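Local coordinates for LPXTG cell wall surface protein (Streptococcus gordonii, PDB 4IGB), which is a peptidoglycan-anchored surface protein of the bacterial cell wall, represented here by its N-terminal N1 and N2 domains, and probably serves in adhesion, at residues S46-H51 with H162-N167; F72-D77 with V136-I141. All coordinates share one frame; numbering follows the deposited sequence.

Contact 1. Residues S46-H51 with H162-N167; sequences SVDQFH and HDYIMN
Phe50 and His162 mark the closer end of this contact: strand 47-51 and the irregular loop 162-167 stay well apart in backbone, with CA atoms of Phe50 and His162 8.5 Å from each other and those of Asp48 and Ile165 10.2 Å. Side chains alone bridge the gap. The rings of Phe50 and His162 form an offset stack, centroids 4.1 Å apart and planes at 17°, the two side chains running antiparallel over one another. A chi1 of 56° puts CG of Phe50 between its backbone N and carbonyl carbon, where it meets His162 CD2 at 3.3 Å, over the rim of the phenyl face. At the edge of the same ring, Ile165 CD1 comes to 4.3 Å from Phe50 CZ. Asp48 and Tyr164 meet tip to tip. Tyr164 OH donates to the syn lone pair of Asp48 OD2 over 2.7 Å, with carboxylate and ring planes 35° apart. His162 ND1 is also hydrogen-bonded to Asp159 OD1, which probably helps to fix the turn of the imidazole. The loop thus packs on one face of outermost strand 47-53 of an antiparallel sheet in the N-terminal domain; Tyr164 and Ile165 also touch Thr135 of strand 135-142, and strand 68-75 lies between the two strands.

Contact 2. Residues F72-D77 with V136-I141; sequences FTLKVD and VEFFSI
A classic beta bulge interrupts the antiparallel pairing of strands 68-75 and 135-142, with Phe138 and Phe139 both opposite Phe72. Phe72 N donates to Phe139 O at 2.8 Å, whereas Phe72 O receives two weak bonds, from Phe138 N at 3.3 Å and Phe139 N at 3.4 Å. Beyond the bulge the register has moved by one residue: Thr73 and Glu137 form a non-hydrogen-bonded pair, and Leu74 and Val136 a hydrogen-bonded one, with Leu74 N to Val136 O at 2.8 Å and Val136 N to Leu74 O at 2.9 Å. The extra residue, Phe138, has psi of -22°, and its ring turns back over the partner strand. There it crosses Leu74 at about a right angle, Phe138 CD2 lying 3.5 Å from Leu74 CG, and Phe138 CE2 reaches Phe72 CB. These strands are neighbours within a six-stranded antiparallel sheet in the N-terminal domain, 68-75 lying next to the outermost strand 47-53, and the face bearing Phe72, Leu74, Val136 and Phe139 packs against strands 84-100 and 103-118 of the eight-stranded sheet. On that face the Phe72 and Phe139 rings extend alongside each other in one direction, planes at 46° and Phe72 CD1 3.3 Å from Phe139 CD2. Phe111 of strand 103-118 meets both Phe138 and Phe139 edge-to-face. On the opposite face, Thr73 CG2 lies 3.7 Å from Glu137 OE1, while Glu137 OE2 is hydrogen-bonded to Asn71 ND2.

Both contacts build on the same sheet, whose strands 47-53 and 68-75 are neighbours: Asp48 N lies 2.7 Å from Thr73 O, a probable hydrogen bond. Contact 2 is buried, its Phe72, Leu74, Val136 and Phe139 face turned to the eight-stranded sheet, and combines main-chain pairing with an aromatic and aliphatic core. Contact 1, only partly buried, lies on the other face of the sheet and depends on side chains, mixing a ring stack with a polar phenol-carboxylate bond. Ile165 of contact 1 joins the two by packing on Thr73 and Glu137, and Met166 CE rests 3.5 Å from Val76 CG2. In sequence, contact 2 is nested inside the loop that contact 1 closes.

Contact 1. Residues S46-H51 with H162-N167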
ATOM      1  N   SER B  46      -1.769   4.869 -28.822  1.00 23.86           N
ATOM      2  CA  SER B  46      -0.323   4.998 -28.769  1.00 20.34           C
ATOM      3  C   SER B  46       0.291   3.717 -28.214  1.00 21.39           C
ATOM      4  O   SER B  46       1.464   3.432 -28.438  1.00 19.00           O
ATOM      5  CB  SER B  46       0.071   6.175 -27.866  1.00 20.43           C
ATOM      6  OG  SER B  46      -0.534   7.386 -28.298  1.00 26.64           O
ATOM      7  N   VAL B  47      -0.507   2.951 -27.487  1.00 13.75           N
ATOM      8  CA  VAL B  47       0.025   1.804 -26.769  1.00 23.98           C
ATOM      9  C   VAL B  47       0.015   0.529 -27.613  1.00 27.21           C
ATOM     10  O   VAL B  47      -0.999   0.163 -28.198  1.00 20.27           O
ATOM     11  CB  VAL B  47      -0.743   1.545 -25.465  1.00 21.99           C
ATOM     12  CG1 VAL B  47      -0.260   0.254 -24.823  1.00 21.36           C
ATOM     13  CG2 VAL B  47      -0.561   2.700 -24.504  1.00 15.33           C
ATOM     14  N   ASP B  48       1.171  -0.119 -27.686  1.00 19.40           N
ATOM     15  CA  ASP B  48       1.304  -1.432 -28.300  1.00 24.09           C
ATOM     16  C   ASP B  48       1.356  -2.465 -27.181  1.00 21.56           C
ATOM     17  O   ASP B  48       2.332  -2.534 -26.437  1.00 19.93           O
ATOM     18  CB  ASP B  48       2.596  -1.473 -29.114  1.00 28.46           C
ATOM     19  CG  ASP B  48       2.737  -2.733 -29.932  1.00 30.20           C
ATOM     20  OD1 ASP B  48       1.720  -3.329 -30.317  1.00 34.97           O
ATOM     21  OD2 ASP B  48       3.881  -3.129 -30.203  1.00 46.69           O
ATOM     22  N   GLN B  49       0.294  -3.252 -27.061  1.00 19.91           N
ATOM     23  CA  GLN B  49       0.212  -4.282 -26.035  1.00 22.52           C
ATOM     24  C   GLN B  49       0.317  -5.663 -26.665  1.00 22.89           C
ATOM     25  O   GLN B  49      -0.338  -5.948 -27.667  1.00 26.85           O
ATOM     26  CB  GLN B  49      -1.098  -4.156 -25.255  1.00 20.73           C
ATOM     27  CG  GLN B  49      -1.340  -5.265 -24.244  1.00 20.18           C
ATOM     28  CD  GLN B  49      -2.734  -5.218 -23.651  1.00 26.43           C
ATOM     29  OE1 GLN B  49      -3.537  -4.353 -23.994  1.00 22.17           O
ATOM     30  NE2 GLN B  49      -3.030  -6.152 -22.754  1.00 16.57           N
ATOM     31  N   PHE B  50       1.145  -6.520 -26.078  1.00 26.17           N
ATOM     32  CA  PHE B  50       1.316  -7.875 -26.586  1.00 24.72           C
ATOM     33  C   PHE B  50       1.880  -8.816 -25.526  1.00 31.00           C
ATOM     34  O   PHE B  50       2.610  -8.395 -24.629  1.00 22.34           O
ATOM     35  CB  PHE B  50       2.208  -7.879 -27.829  1.00 22.19           C
ATOM     36  CG  PHE B  50       3.550  -7.240 -27.617  1.00 22.21           C
ATOM     37  CD1 PHE B  50       4.620  -7.984 -27.153  1.00 24.81           C
ATOM     38  CD2 PHE B  50       3.741  -5.897 -27.890  1.00 27.77           C
ATOM     39  CE1 PHE B  50       5.855  -7.398 -26.959  1.00 30.71           C
ATOM     40  CE2 PHE B  50       4.975  -5.307 -27.699  1.00 25.26           C
ATOM     41  CZ  PHE B  50       6.032  -6.058 -27.233  1.00 22.58           C
ATOM     42  N   HIS B  51       1.533 -10.092 -25.641  1.00 20.67           N
ATOM     43  CA  HIS B  51       2.020 -11.105 -24.717  1.00 28.14           C
ATOM     44  C   HIS B  51       3.379 -11.624 -25.169  1.00 29.74           C
ATOM     45  O   HIS B  51       3.616 -11.815 -26.359  1.00 30.29           O
ATOM     46  CB  HIS B  51       1.022 -12.259 -24.617  1.00 18.04           C
ATOM     47  CG  HIS B  51       1.411 -13.311 -23.625  1.00 30.20           C
ATOM     48  ND1 HIS B  51       0.828 -13.411 -22.380  1.00 27.64           N
ATOM     49  CD2 HIS B  51       2.324 -14.309 -23.694  1.00 27.08           C
ATOM     50  CE1 HIS B  51       1.365 -14.425 -21.726  1.00 21.09           C
ATOM     51  NE2 HIS B  51       2.275 -14.986 -22.500  1.00 24.11           N
ATOM     52  N   HIS B 162       8.389  -9.772 -31.974  1.00 28.83           N
ATOM     53  CA  HIS B 162       8.266  -8.438 -31.401  1.00 33.34           C
ATOM     54  C   HIS B 162       9.638  -7.840 -31.121  1.00 33.75           C
ATOM     55  O   HIS B 162      10.058  -7.730 -29.971  1.00 36.86           O
ATOM     56  CB  HIS B 162       7.431  -8.477 -30.121  1.00 32.58           C
ATOM     57  CG  HIS B 162       6.011  -8.898 -30.340  1.00 36.09           C
ATOM     58  ND1 HIS B 162       5.638 -10.219 -30.461  1.00 30.67           N
ATOM     59  CD2 HIS B 162       4.875  -8.173 -30.461  1.00 33.64           C
ATOM     60  CE1 HIS B 162       4.332 -10.289 -30.647  1.00 36.89           C
ATOM     61  NE2 HIS B 162       3.846  -9.062 -30.651  1.00 36.90           N
ATOM     62  N   ASP B 163      10.331  -7.458 -32.187  1.00 33.36           N
ATOM     63  CA  ASP B 163      11.665  -6.888 -32.073  1.00 28.46           C
ATOM     64  C   ASP B 163      11.716  -5.509 -32.719  1.00 29.12           C
ATOM     65  O   ASP B 163      12.593  -5.229 -33.533  1.00 26.77           O
ATOM     66  CB  ASP B 163      12.692  -7.814 -32.726  1.00 38.70           C
ATOM     67  CG  ASP B 163      14.118  -7.469 -32.344  1.00 39.02           C
ATOM     68  OD1 ASP B 163      14.324  -6.917 -31.243  1.00 38.86           O
ATOM     69  OD2 ASP B 163      15.031  -7.751 -33.144  1.00 39.12           O
ATOM     70  N   TYR B 164      10.769  -4.651 -32.355  1.00 25.96           N
ATOM     71  CA  TYR B 164      10.718  -3.303 -32.909  1.00 29.88           C
ATOM     72  C   TYR B 164      10.806  -2.226 -31.828  1.00 25.84           C
ATOM     73  O   TYR B 164      10.404  -1.082 -32.043  1.00 28.08           O
ATOM     74  CB  TYR B 164       9.468  -3.113 -33.783  1.00 36.66           C
ATOM     75  CG  TYR B 164       8.228  -3.719 -33.188  1.00 40.69           C
ATOM     76  CD1 TYR B 164       7.585  -3.105 -32.118  1.00 41.69           C
ATOM     77  CD2 TYR B 164       7.705  -4.915 -33.675  1.00 37.73           C
ATOM     78  CE1 TYR B 164       6.446  -3.658 -31.547  1.00 41.90           C
ATOM     79  CE2 TYR B 164       6.571  -5.478 -33.116  1.00 40.76           C
ATOM     80  CZ  TYR B 164       5.943  -4.841 -32.047  1.00 44.08           C
ATOM     81  OH  TYR B 164       4.814  -5.379 -31.469  1.00 36.21           O
ATOM     82  N   ILE B 165      11.347  -2.592 -30.671  1.00 22.25           N
ATOM     83  CA  ILE B 165      11.468  -1.652 -29.561  1.00 22.15           C
ATOM     84  C   ILE B 165      12.826  -0.964 -29.557  1.00 29.42           C
ATOM     85  O   ILE B 165      13.862  -1.621 -29.608  1.00 27.82           O
ATOM     86  CB  ILE B 165      11.252  -2.338 -28.206  1.00 28.41           C
ATOM     87  CG1 ILE B 165      10.048  -3.286 -28.268  1.00 23.51           C
ATOM     88  CG2 ILE B 165      11.053  -1.293 -27.111  1.00 21.07           C
ATOM     89  CD1 ILE B 165       9.910  -4.176 -27.053  1.00 20.10           C
ATOM     90  N   MET B 166      12.820   0.364 -29.489  1.00 28.49           N
ATOM     91  CA  MET B 166      14.055   1.145 -29.502  1.00 29.12           C
ATOM     92  C   MET B 166      14.877   0.974 -28.234  1.00 29.92           C
ATOM     93  O   MET B 166      14.333   0.991 -27.128  1.00 27.90           O
ATOM     94  CB  MET B 166      13.739   2.630 -29.668  1.00 25.81           C
ATOM     95  CG  MET B 166      13.097   2.976 -30.972  1.00 23.49           C
ATOM     96  SD  MET B 166      12.851   4.761 -31.097  1.00 29.21           S
ATOM     97  CE  MET B 166      12.128   4.816 -32.735  1.00 25.70           C
ATOM     98  N   ASN B 167      16.189   0.822 -28.403  1.00 22.31           N
ATOM     99  CA  ASN B 167      17.115   0.804 -27.279  1.00 32.93           C
ATOM    100  C   ASN B 167      17.813   2.143 -27.106  1.00 33.01           C
ATOM    101  O   ASN B 167      18.401   2.676 -28.046  1.00 26.46           O
ATOM    102  CB  ASN B 167      18.175  -0.285 -27.460  1.00 31.14           C
ATOM    103  CG  ASN B 167      17.590  -1.674 -27.417  1.00 47.63           C
ATOM    104  OD1 ASN B 167      17.187  -2.222 -28.449  1.00 38.18           O
ATOM    105  ND2 ASN B 167      17.547  -2.261 -26.220  1.00 36.99           N
TER

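Contact 2. Residues F72-D77 with V136-I141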
ATOM      1  N   PHE B  72       4.040  -3.784 -22.623  1.00 19.61           N
ATOM      2  CA  PHE B  72       3.407  -2.574 -23.134  1.00 18.87           C
ATOM      3  C   PHE B  72       4.449  -1.587 -23.619  1.00 17.14           C
ATOM      4  O   PHE B  72       5.365  -1.197 -22.873  1.00 20.57           O
ATOM      5  CB  PHE B  72       2.549  -1.912 -22.054  1.00 16.37           C
ATOM      6  CG  PHE B  72       1.422  -2.764 -21.556  1.00 17.36           C
ATOM      7  CD1 PHE B  72       1.648  -3.755 -20.611  1.00 14.17           C
ATOM      8  CD2 PHE B  72       0.122  -2.553 -22.009  1.00 21.07           C
ATOM      9  CE1 PHE B  72       0.596  -4.522 -20.128  1.00 17.50           C
ATOM     10  CE2 PHE B  72      -0.922  -3.330 -21.548  1.00 16.63           C
ATOM     11  CZ  PHE B  72      -0.688  -4.314 -20.601  1.00 15.34           C
ATOM     12  N   THR B  73       4.311  -1.168 -24.866  1.00 15.31           N
ATOM     13  CA  THR B  73       5.200  -0.151 -25.401  1.00 14.13           C
ATOM     14  C   THR B  73       4.401   0.997 -25.979  1.00 20.53           C
ATOM     15  O   THR B  73       3.187   0.898 -26.139  1.00 16.76           O
ATOM     16  CB  THR B  73       6.122  -0.733 -26.493  1.00 19.82           C
ATOM     17  OG1 THR B  73       5.345  -1.059 -27.649  1.00 15.97           O
ATOM     18  CG2 THR B  73       6.856  -1.992 -25.973  1.00 18.77           C
ATOM     19  N   LEU B  74       5.101   2.088 -26.286  1.00 22.00           N
ATOM     20  CA  LEU B  74       4.505   3.293 -26.834  1.00 17.60           C
ATOM     21  C   LEU B  74       5.033   3.537 -28.250  1.00 22.81           C
ATOM     22  O   LEU B  74       6.239   3.552 -28.476  1.00 22.02           O
ATOM     23  CB  LEU B  74       4.839   4.489 -25.933  1.00 13.54           C
ATOM     24  CG  LEU B  74       4.047   4.570 -24.632  1.00 15.19           C
ATOM     25  CD1 LEU B  74       4.674   5.559 -23.666  1.00 17.59           C
ATOM     26  CD2 LEU B  74       2.578   4.934 -24.923  1.00 15.52           C
ATOM     27  N   LYS B  75       4.123   3.716 -29.201  1.00 25.98           N
ATOM     28  CA  LYS B  75       4.487   4.035 -30.585  1.00 30.47           C
ATOM     29  C   LYS B  75       4.977   5.471 -30.727  1.00 30.58           C
ATOM     30  O   LYS B  75       4.221   6.411 -30.477  1.00 29.78           O
ATOM     31  CB  LYS B  75       3.280   3.839 -31.500  1.00 24.84           C
ATOM     32  CG  LYS B  75       2.690   2.444 -31.429  1.00 37.14           C
ATOM     33  CD  LYS B  75       1.312   2.389 -32.079  1.00 33.28           C
ATOM     34  CE  LYS B  75       0.764   0.970 -32.034  1.00 40.47           C
ATOM     35  NZ  LYS B  75      -0.684   0.903 -32.360  1.00 50.15           N
ATOM     36  N   VAL B  76       6.224   5.652 -31.154  1.00 23.46           N
ATOM     37  CA  VAL B  76       6.756   7.003 -31.289  1.00 27.59           C
ATOM     38  C   VAL B  76       6.608   7.554 -32.704  1.00 34.56           C
ATOM     39  O   VAL B  76       6.448   6.803 -33.662  1.00 30.17           O
ATOM     40  CB  VAL B  76       8.231   7.100 -30.820  1.00 33.10           C
ATOM     41  CG1 VAL B  76       8.340   6.650 -29.387  1.00 29.49           C
ATOM     42  CG2 VAL B  76       9.125   6.267 -31.687  1.00 28.43           C
ATOM     43  N   ASP B  77       6.623   8.876 -32.829  1.00 30.97           N
ATOM     44  CA  ASP B  77       6.718   9.493 -34.143  1.00 28.31           C
ATOM     45  C   ASP B  77       8.200   9.522 -34.499  1.00 22.45           C
ATOM     46  O   ASP B  77       8.968  10.285 -33.919  1.00 30.11           O
ATOM     47  CB  ASP B  77       6.146  10.909 -34.117  1.00 33.02           C
ATOM     48  CG  ASP B  77       6.032  11.518 -35.508  1.00 41.31           C
ATOM     49  OD1 ASP B  77       6.865  11.190 -36.382  1.00 33.80           O
ATOM     50  OD2 ASP B  77       5.102  12.321 -35.724  1.00 37.59           O
ATOM     51  N   VAL B 136       8.764   2.317 -27.880  1.00 20.35           N
ATOM     52  CA  VAL B 136       9.618   2.453 -26.712  1.00 19.62           C
ATOM     53  C   VAL B 136       8.951   1.738 -25.534  1.00 23.12           C
ATOM     54  O   VAL B 136       7.737   1.835 -25.333  1.00 24.48           O
ATOM     55  CB  VAL B 136       9.885   3.943 -26.378  1.00 25.15           C
ATOM     56  CG1 VAL B 136      10.559   4.095 -25.030  1.00 15.96           C
ATOM     57  CG2 VAL B 136      10.723   4.604 -27.473  1.00 29.47           C
ATOM     58  N   GLU B 137       9.751   1.012 -24.767  1.00 26.17           N
ATOM     59  CA  GLU B 137       9.271   0.256 -23.618  1.00 27.03           C
ATOM     60  C   GLU B 137       8.828   1.194 -22.489  1.00 21.53           C
ATOM     61  O   GLU B 137       9.473   2.211 -22.236  1.00 18.33           O
ATOM     62  CB  GLU B 137      10.403  -0.649 -23.123  1.00 20.48           C
ATOM     63  CG  GLU B 137      10.037  -1.557 -21.958  1.00 19.81           C
ATOM     64  CD  GLU B 137       9.189  -2.751 -22.383  1.00 25.56           C
ATOM     65  OE1 GLU B 137       9.320  -3.222 -23.536  1.00 20.72           O
ATOM     66  OE2 GLU B 137       8.376  -3.217 -21.553  1.00 26.57           O
ATOM     67  N   PHE B 138       7.739   0.865 -21.802  1.00 22.23           N
ATOM     68  CA  PHE B 138       7.438   1.590 -20.566  1.00 19.77           C
ATOM     69  C   PHE B 138       6.925   0.744 -19.405  1.00 17.95           C
ATOM     70  O   PHE B 138       7.056   1.144 -18.254  1.00 16.05           O
ATOM     71  CB  PHE B 138       6.517   2.799 -20.815  1.00 17.28           C
ATOM     72  CG  PHE B 138       5.075   2.447 -21.032  1.00 19.11           C
ATOM     73  CD1 PHE B 138       4.163   2.551 -19.993  1.00 22.13           C
ATOM     74  CD2 PHE B 138       4.618   2.038 -22.285  1.00 15.64           C
ATOM     75  CE1 PHE B 138       2.826   2.243 -20.194  1.00 20.81           C
ATOM     76  CE2 PHE B 138       3.285   1.722 -22.486  1.00 14.77           C
ATOM     77  CZ  PHE B 138       2.385   1.832 -21.450  1.00 15.97           C
ATOM     78  N   PHE B 139       6.367  -0.428 -19.694  1.00 18.64           N
ATOM     79  CA  PHE B 139       5.659  -1.183 -18.669  1.00 13.09           C
ATOM     80  C   PHE B 139       5.475  -2.649 -19.027  1.00 23.40           C
ATOM     81  O   PHE B 139       5.165  -2.989 -20.173  1.00 16.32           O
ATOM     82  CB  PHE B 139       4.281  -0.534 -18.427  1.00 14.68           C
ATOM     83  CG  PHE B 139       3.414  -1.273 -17.443  1.00 16.22           C
ATOM     84  CD1 PHE B 139       3.687  -1.228 -16.083  1.00 17.62           C
ATOM     85  CD2 PHE B 139       2.307  -1.990 -17.878  1.00 19.96           C
ATOM     86  CE1 PHE B 139       2.875  -1.887 -15.166  1.00 15.86           C
ATOM     87  CE2 PHE B 139       1.487  -2.657 -16.961  1.00 20.81           C
ATOM     88  CZ  PHE B 139       1.777  -2.608 -15.614  1.00 12.26           C
ATOM     89  N   SER B 140       5.642  -3.524 -18.037  1.00 14.88           N
ATOM     90  CA  SER B 140       5.352  -4.938 -18.250  1.00 15.83           C
ATOM     91  C   SER B 140       4.849  -5.549 -16.970  1.00 16.93           C
ATOM     92  O   SER B 140       5.089  -5.025 -15.871  1.00 17.89           O
ATOM     93  CB  SER B 140       6.586  -5.713 -18.759  1.00 14.92           C
ATOM     94  OG  SER B 140       7.592  -5.789 -17.757  1.00 25.08           O
ATOM     95  N   ILE B 141       4.141  -6.660 -17.126  1.00 17.94           N
ATOM     96  CA  ILE B 141       3.682  -7.463 -16.006  1.00 18.63           C
ATOM     97  C   ILE B 141       4.248  -8.872 -16.162  1.00 21.85           C
ATOM     98  O   ILE B 141       4.049  -9.516 -17.187  1.00 21.07           O
ATOM     99  CB  ILE B 141       2.152  -7.543 -15.992  1.00 16.80           C
ATOM    100  CG1 ILE B 141       1.561  -6.134 -15.942  1.00 17.75           C
ATOM    101  CG2 ILE B 141       1.667  -8.395 -14.822  1.00 17.12           C
ATOM    102  CD1 ILE B 141       0.044  -6.107 -16.031  1.00 18.18           C
TER